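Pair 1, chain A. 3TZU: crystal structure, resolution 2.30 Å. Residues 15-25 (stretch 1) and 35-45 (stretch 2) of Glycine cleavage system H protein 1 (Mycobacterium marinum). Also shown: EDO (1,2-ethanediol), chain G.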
# COMPACT_ATOMS: atom_id res chain seq x y z
N SER A 15 -9.48 -10.45 -13.65
CA SER A 15 -9.74 -10.89 -12.27
C SER A 15 -8.71 -10.29 -11.35
O SER A 15 -7.64 -9.86 -11.81
CB SER A 15 -9.73 -12.43 -12.15
OG SER A 15 -10.67 -13.05 -13.03
N TYR A 16 -9.00 -10.29 -10.06
CA TYR A 16 -8.18 -9.60 -9.07
C TYR A 16 -7.94 -10.44 -7.85
O TYR A 16 -8.67 -11.40 -7.59
CB TYR A 16 -8.88 -8.30 -8.64
CG TYR A 16 -9.04 -7.33 -9.78
CD1 TYR A 16 -10.12 -7.40 -10.62
CD2 TYR A 16 -8.09 -6.37 -10.02
CE1 TYR A 16 -10.25 -6.53 -11.69
CE2 TYR A 16 -8.23 -5.47 -11.05
CZ TYR A 16 -9.31 -5.56 -11.89
OH TYR A 16 -9.43 -4.66 -12.92
N THR A 17 -6.91 -10.06 -7.07
CA THR A 17 -6.68 -10.67 -5.78
C THR A 17 -6.80 -9.68 -4.63
O THR A 17 -6.66 -8.49 -4.83
CB THR A 17 -5.33 -11.39 -5.73
OG1 THR A 17 -4.27 -10.43 -5.72
CG2 THR A 17 -5.20 -12.31 -6.94
N ALA A 18 -7.06 -10.20 -3.44
CA ALA A 18 -7.04 -9.40 -2.21
C ALA A 18 -5.67 -8.73 -1.97
O ALA A 18 -5.59 -7.70 -1.30
CB ALA A 18 -7.44 -10.28 -1.01
N ASP A 19 -4.61 -9.30 -2.53
CA ASP A 19 -3.26 -8.71 -2.43
C ASP A 19 -2.92 -7.66 -3.50
O ASP A 19 -1.75 -7.30 -3.67
CB ASP A 19 -2.23 -9.83 -2.39
CG ASP A 19 -2.37 -10.71 -1.14
OD1 ASP A 19 -2.88 -10.24 -0.09
OD2 ASP A 19 -1.99 -11.88 -1.18
N HIS A 20 -3.94 -7.15 -4.20
CA HIS A 20 -3.81 -6.01 -5.12
C HIS A 20 -3.07 -6.30 -6.40
O HIS A 20 -2.37 -5.44 -6.93
CB HIS A 20 -3.23 -4.79 -4.41
CG HIS A 20 -3.99 -4.40 -3.19
ND1 HIS A 20 -5.23 -3.93 -3.25
CD2 HIS A 20 -3.66 -4.50 -1.84
CE1 HIS A 20 -5.68 -3.71 -1.99
NE2 HIS A 20 -4.71 -4.06 -1.14
N GLU A 21 -3.28 -7.51 -6.92
CA GLU A 21 -2.86 -7.88 -8.24
C GLU A 21 -4.04 -8.17 -9.11
O GLU A 21 -5.15 -8.33 -8.63
CB GLU A 21 -1.94 -9.09 -8.16
CG GLU A 21 -0.68 -8.72 -7.41
CD GLU A 21 0.40 -9.77 -7.39
OE1 GLU A 21 0.56 -10.55 -8.34
OE2 GLU A 21 1.15 -9.77 -6.39
N TRP A 22 -3.79 -8.21 -10.41
CA TRP A 22 -4.75 -8.70 -11.38
C TRP A 22 -4.14 -9.80 -12.19
O TRP A 22 -2.94 -9.89 -12.31
CB TRP A 22 -5.27 -7.57 -12.29
CG TRP A 22 -4.21 -6.78 -13.01
CD1 TRP A 22 -3.62 -5.57 -12.60
CD2 TRP A 22 -3.54 -7.13 -14.29
NE1 TRP A 22 -2.68 -5.17 -13.51
CE2 TRP A 22 -2.58 -6.05 -14.54
CE3 TRP A 22 -3.65 -8.15 -15.21
CZ2 TRP A 22 -1.78 -6.03 -15.68
CZ3 TRP A 22 -2.83 -8.14 -16.34
CH2 TRP A 22 -1.93 -7.10 -16.57
N ILE A 23 -4.99 -10.64 -12.77
CA ILE A 23 -4.58 -11.68 -13.73
C ILE A 23 -5.63 -11.65 -14.84
O ILE A 23 -6.83 -11.51 -14.56
CB ILE A 23 -4.46 -13.08 -13.07
CG1 ILE A 23 -4.00 -14.12 -14.09
CG2 ILE A 23 -5.78 -13.51 -12.44
CD1 ILE A 23 -3.36 -15.37 -13.48
N ASP A 24 -5.18 -11.74 -16.09
CA ASP A 24 -6.07 -11.64 -17.25
C ASP A 24 -6.79 -12.93 -17.54
O ASP A 24 -6.60 -13.51 -18.58
CB ASP A 24 -5.30 -11.19 -18.52
CG ASP A 24 -5.13 -9.70 -18.60
OD1 ASP A 24 -5.96 -8.99 -17.98
OD2 ASP A 24 -4.19 -9.23 -19.25
N ILE A 25 -7.59 -13.38 -16.59
CA ILE A 25 -8.62 -14.36 -16.82
C ILE A 25 -9.91 -13.59 -16.53
O ILE A 25 -10.07 -12.98 -15.45
CB ILE A 25 -8.50 -15.54 -15.85
CG1 ILE A 25 -7.14 -16.26 -15.99
CG2 ILE A 25 -9.61 -16.54 -16.08
CD1 ILE A 25 -6.78 -17.12 -14.80
N PRO A 35 -0.61 -18.48 -22.21
CA PRO A 35 -0.08 -17.59 -21.17
C PRO A 35 -0.93 -16.34 -20.88
O PRO A 35 -1.33 -15.65 -21.82
CB PRO A 35 1.28 -17.15 -21.73
CG PRO A 35 1.30 -17.60 -23.17
CD PRO A 35 0.40 -18.77 -23.24
N VAL A 36 -1.17 -16.05 -19.60
CA VAL A 36 -1.95 -14.87 -19.19
C VAL A 36 -1.13 -13.91 -18.36
O VAL A 36 -0.38 -14.33 -17.49
CB VAL A 36 -3.24 -15.21 -18.41
CG1 VAL A 36 -4.23 -15.93 -19.35
CG2 VAL A 36 -2.90 -16.03 -17.18
N ARG A 37 -1.24 -12.63 -18.68
CA ARG A 37 -0.48 -11.60 -17.96
C ARG A 37 -1.02 -11.34 -16.53
O ARG A 37 -2.20 -11.54 -16.24
CB ARG A 37 -0.40 -10.30 -18.78
CG ARG A 37 0.26 -10.44 -20.17
CD ARG A 37 0.26 -9.12 -20.94
NE ARG A 37 1.13 -9.21 -22.11
CZ ARG A 37 1.45 -8.21 -22.93
NH1 ARG A 37 0.99 -6.98 -22.75
NH2 ARG A 37 2.25 -8.44 -23.97
N VAL A 38 -0.09 -10.94 -15.65
CA VAL A 38 -0.38 -10.58 -14.28
C VAL A 38 0.24 -9.21 -14.06
O VAL A 38 1.29 -8.93 -14.67
CB VAL A 38 0.30 -11.53 -13.27
CG1 VAL A 38 0.15 -10.99 -11.83
CG2 VAL A 38 -0.22 -12.95 -13.41
N GLY A 39 -0.38 -8.39 -13.21
CA GLY A 39 0.15 -7.09 -12.83
C GLY A 39 -0.39 -6.59 -11.50
O GLY A 39 -1.09 -7.32 -10.78
N ILE A 40 -0.09 -5.34 -11.16
CA ILE A 40 -0.59 -4.73 -9.92
C ILE A 40 -1.73 -3.75 -10.24
O ILE A 40 -1.82 -3.24 -11.34
CB ILE A 40 0.49 -4.07 -9.08
CG1 ILE A 40 1.13 -2.86 -9.78
CG2 ILE A 40 1.58 -5.08 -8.70
CD1 ILE A 40 1.96 -2.00 -8.84
N THR A 41 -2.62 -3.53 -9.29
CA THR A 41 -3.76 -2.66 -9.52
C THR A 41 -3.41 -1.18 -9.34
O THR A 41 -2.30 -0.82 -8.91
CB THR A 41 -4.90 -3.01 -8.55
OG1 THR A 41 -4.48 -2.66 -7.22
CG2 THR A 41 -5.26 -4.55 -8.65
N SER A 42 -4.35 -0.33 -9.73
CA SER A 42 -4.22 1.08 -9.57
C SER A 42 -4.19 1.42 -8.10
O SER A 42 -3.57 2.39 -7.71
CB SER A 42 -5.39 1.80 -10.25
OG SER A 42 -6.61 1.15 -9.94
N VAL A 43 -4.88 0.64 -7.29
CA VAL A 43 -4.89 0.85 -5.86
C VAL A 43 -3.51 0.56 -5.32
O VAL A 43 -3.04 1.24 -4.44
CB VAL A 43 -5.94 -0.04 -5.17
CG1 VAL A 43 -5.85 0.10 -3.64
CG2 VAL A 43 -7.35 0.30 -5.69
N ALA A 44 -2.82 -0.44 -5.86
CA ALA A 44 -1.48 -0.73 -5.33
C ALA A 44 -0.53 0.42 -5.67
O ALA A 44 0.25 0.87 -4.83
CB ALA A 44 -0.97 -2.05 -5.81
N VAL A 45 -0.66 0.94 -6.89
CA VAL A 45 0.14 2.04 -7.34
C VAL A 45 -0.02 3.20 -6.35
O VAL A 45 0.97 3.75 -5.87
CB VAL A 45 -0.27 2.46 -8.78
CG1 VAL A 45 0.33 3.80 -9.15
CG2 VAL A 45 0.15 1.35 -9.76
C1 EDO G . 1.03 -6.04 -4.63
O1 EDO G . 2.16 -5.14 -4.54
C2 EDO G . 1.56 -7.47 -4.75
O2 EDO G . 0.81 -8.45 -4.00
O HOH W 1 -2.79 -11.82 -20.99

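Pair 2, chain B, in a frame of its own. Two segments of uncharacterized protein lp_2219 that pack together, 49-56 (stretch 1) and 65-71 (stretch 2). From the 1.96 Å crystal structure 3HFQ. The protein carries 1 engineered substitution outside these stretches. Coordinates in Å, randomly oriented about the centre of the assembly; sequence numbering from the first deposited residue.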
# COMPACT_ATOMS: atom_id res chain seq x y z
N ALA B 49 -4.62 4.28 16.11
CA ALA B 49 -4.02 3.98 17.40
C ALA B 49 -5.06 3.50 18.42
O ALA B 49 -4.71 2.94 19.46
CB ALA B 49 -3.30 5.22 17.94
N LYS B 50 -6.33 3.71 18.11
CA LYS B 50 -7.42 3.29 19.00
C LYS B 50 -7.92 1.91 18.58
O LYS B 50 -8.98 1.46 19.01
CB LYS B 50 -8.56 4.30 18.95
N ASP B 51 -7.13 1.25 17.74
CA ASP B 51 -7.44 -0.07 17.22
C ASP B 51 -8.70 -0.12 16.37
O ASP B 51 -9.44 -1.10 16.39
CB ASP B 51 -7.52 -1.10 18.35
CG ASP B 51 -6.18 -1.36 19.00
OD1 ASP B 51 -5.17 -1.44 18.26
OD2 ASP B 51 -6.12 -1.48 20.24
N CYS B 52 -8.96 0.96 15.64
CA CYS B 52 -10.09 0.98 14.73
C CYS B 52 -9.51 0.58 13.38
O CYS B 52 -8.38 0.94 13.05
CB CYS B 52 -10.72 2.37 14.66
SG CYS B 52 -11.87 2.69 16.03
N LEU B 53 -10.28 -0.19 12.63
CA LEU B 53 -9.87 -0.66 11.32
C LEU B 53 -10.70 -0.00 10.24
O LEU B 53 -11.92 0.10 10.36
CB LEU B 53 -10.04 -2.18 11.25
CG LEU B 53 -9.81 -2.89 9.91
CD1 LEU B 53 -8.37 -2.74 9.46
CD2 LEU B 53 -10.16 -4.37 10.08
N TYR B 54 -10.04 0.46 9.19
CA TYR B 54 -10.72 1.11 8.08
C TYR B 54 -10.40 0.29 6.84
O TYR B 54 -9.24 0.03 6.54
CB TYR B 54 -10.24 2.56 7.96
CG TYR B 54 -10.58 3.36 9.20
CD1 TYR B 54 -11.89 3.73 9.47
CD2 TYR B 54 -9.60 3.64 10.16
CE1 TYR B 54 -12.23 4.37 10.66
CE2 TYR B 54 -9.94 4.29 11.36
CZ TYR B 54 -11.26 4.64 11.61
OH TYR B 54 -11.61 5.24 12.80
N SER B 55 -11.44 -0.14 6.13
CA SER B 55 -11.25 -0.98 4.96
C SER B 55 -12.01 -0.55 3.72
O SER B 55 -13.08 0.05 3.81
CB SER B 55 -11.66 -2.42 5.29
OG SER B 55 -13.04 -2.45 5.65
N VAL B 56 -11.43 -0.86 2.57
CA VAL B 56 -12.07 -0.58 1.30
C VAL B 56 -13.37 -1.37 1.41
O VAL B 56 -13.38 -2.46 1.98
CB VAL B 56 -11.22 -1.12 0.13
CG1 VAL B 56 -12.01 -1.06 -1.17
CG2 VAL B 56 -9.94 -0.29 0.02
N ILE B 65 -15.55 3.37 2.17
CA ILE B 65 -14.78 2.88 3.30
C ILE B 65 -15.66 2.43 4.46
O ILE B 65 -16.67 3.08 4.77
CB ILE B 65 -13.83 3.98 3.83
CG1 ILE B 65 -12.89 4.44 2.71
CG2 ILE B 65 -13.05 3.47 5.04
CD1 ILE B 65 -11.91 3.37 2.23
N ALA B 66 -15.29 1.32 5.09
CA ALA B 66 -16.02 0.80 6.23
C ALA B 66 -15.15 0.98 7.47
O ALA B 66 -13.93 0.81 7.40
CB ALA B 66 -16.34 -0.68 6.03
N ALA B 67 -15.78 1.33 8.58
CA ALA B 67 -15.08 1.54 9.84
C ALA B 67 -15.44 0.45 10.84
O ALA B 67 -16.62 0.13 11.02
CB ALA B 67 -15.44 2.91 10.42
N TRP B 68 -14.43 -0.12 11.49
CA TRP B 68 -14.64 -1.17 12.47
C TRP B 68 -13.83 -0.90 13.73
O TRP B 68 -12.77 -0.27 13.67
CB TRP B 68 -14.17 -2.54 11.93
CG TRP B 68 -14.49 -2.82 10.51
CD1 TRP B 68 -13.85 -2.32 9.40
CD2 TRP B 68 -15.49 -3.71 10.02
NE1 TRP B 68 -14.41 -2.84 8.26
CE2 TRP B 68 -15.43 -3.69 8.61
CE3 TRP B 68 -16.47 -4.50 10.64
CZ2 TRP B 68 -16.28 -4.46 7.81
CZ3 TRP B 68 -17.32 -5.27 9.85
CH2 TRP B 68 -17.23 -5.22 8.44
N GLN B 69 -14.33 -1.38 14.87
CA GLN B 69 -13.60 -1.26 16.12
C GLN B 69 -13.11 -2.67 16.42
O GLN B 69 -13.92 -3.60 16.51
CB GLN B 69 -14.50 -0.80 17.27
CG GLN B 69 -13.82 -0.88 18.64
CD GLN B 69 -12.69 0.13 18.81
OE1 GLN B 69 -12.92 1.33 18.88
NE2 GLN B 69 -11.45 -0.36 18.85
N ILE B 70 -11.80 -2.84 16.56
CA ILE B 70 -11.25 -4.15 16.86
C ILE B 70 -11.32 -4.36 18.37
O ILE B 70 -10.96 -3.48 19.14
CB ILE B 70 -9.78 -4.27 16.41
CG1 ILE B 70 -9.66 -3.96 14.91
CG2 ILE B 70 -9.25 -5.66 16.71
CD1 ILE B 70 -10.56 -4.81 14.04
N ASP B 71 -11.79 -5.54 18.78
CA ASP B 71 -11.91 -5.88 20.20
C ASP B 71 -11.44 -7.32 20.34
O ASP B 71 -12.18 -8.26 20.07
CB ASP B 71 -13.37 -5.73 20.66
CG ASP B 71 -13.57 -6.15 22.10
OD1 ASP B 71 -12.59 -6.16 22.87
OD2 ASP B 71 -14.73 -6.47 22.47

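Both pairs are two antiparallel strands joined by a largely shared backbone ladder, and 14 central residues superpose with an RMSD of 0.8 Å. The strand axes approach to 4.5 Å in each, at 163° in pair 1 and 151° in pair 2. Trp22(A) matches Leu53(B), and Gly39(A) matches Trp68(B), a hydrogen-bonded bridge in each pair. In pair 1, Trp22(A) N donates to Gly39(A) O (2.9 Å) and Gly39(A) N to Trp22(A) O (3.1 Å); in pair 2, Leu53(B) N donates to Trp68(B) O (2.7 Å) and Trp68(B) N to Leu53(B) O (2.8 Å). Four ladder bonds correspond, these two and one toward each end: Thr41(A) N to His20(A) O (3.0 Å) matches Ile70(B) N to Asp51(B) O (2.9 Å), and Asp24(A) N to Arg37(A) O (3.0 Å) matches Ser55(B) N to Ala66(B) O (3.0 Å). Pair 2 closes the last couple with a second bond, Ala66(B) N to Ser55(B) O (2.9 Å); in pair 1 Arg37(A) N lies 5.4 Å from Asp24(A) O and donates to a water instead.

The central bridge carries a tryptophan in both pairs, but on opposite strands. In pair 1 the indole of Trp22(A), chi1 p, lies across the partner strand, with Gly39(A) CA 3.7 Å from the centroid of the Trp22(A) five-membered ring, a CH-pi contact over its face. Glycine leaves room for this: an ideal CB on Gly39(A) would lie 2.4 Å from Trp22(A) CZ2, a clash. The indole also makes a weak hydrogen bond, Trp22(A) NE1 to Ile40(A) O (3.0 Å). In pair 2 Trp68(B), chi1 m, presents its edge to the neighbouring strand; Trp68(B) NE1 donates to Ser55(B) OG (3.0 Å), and Leu53(B) CG packs 4.1 Å from Trp68(B) CD1.

On the other face, Ile23(A) and Val38(A) match Tyr54(B) and Ala67(B). Two branched side chains meet in pair 1, Ile23(A) CD1 lying 4.0 Å from Val38(A) CG2 and 3.8 Å from Val36(A) CG2. Pair 2 sets a large ring against a methyl group, with Tyr54(B) CE1 3.5 Å from Ala67(B) CB.

Ile40(A) diverges from Glu21(A), whereas the matching Gln69(B) folds back so that its NE2 donates to Lys50(B) O (3.1 Å). Thr41(A) caps the helix that follows, its OG1 accepting from Ala44(A) N (3.1 Å), while its CG2 meets the edge of the Tyr16(A) ring at CD2 (3.6 Å). The matching Ile70(B) remains in the strand and places its CD1 3.9 Å from Leu53(B) CB.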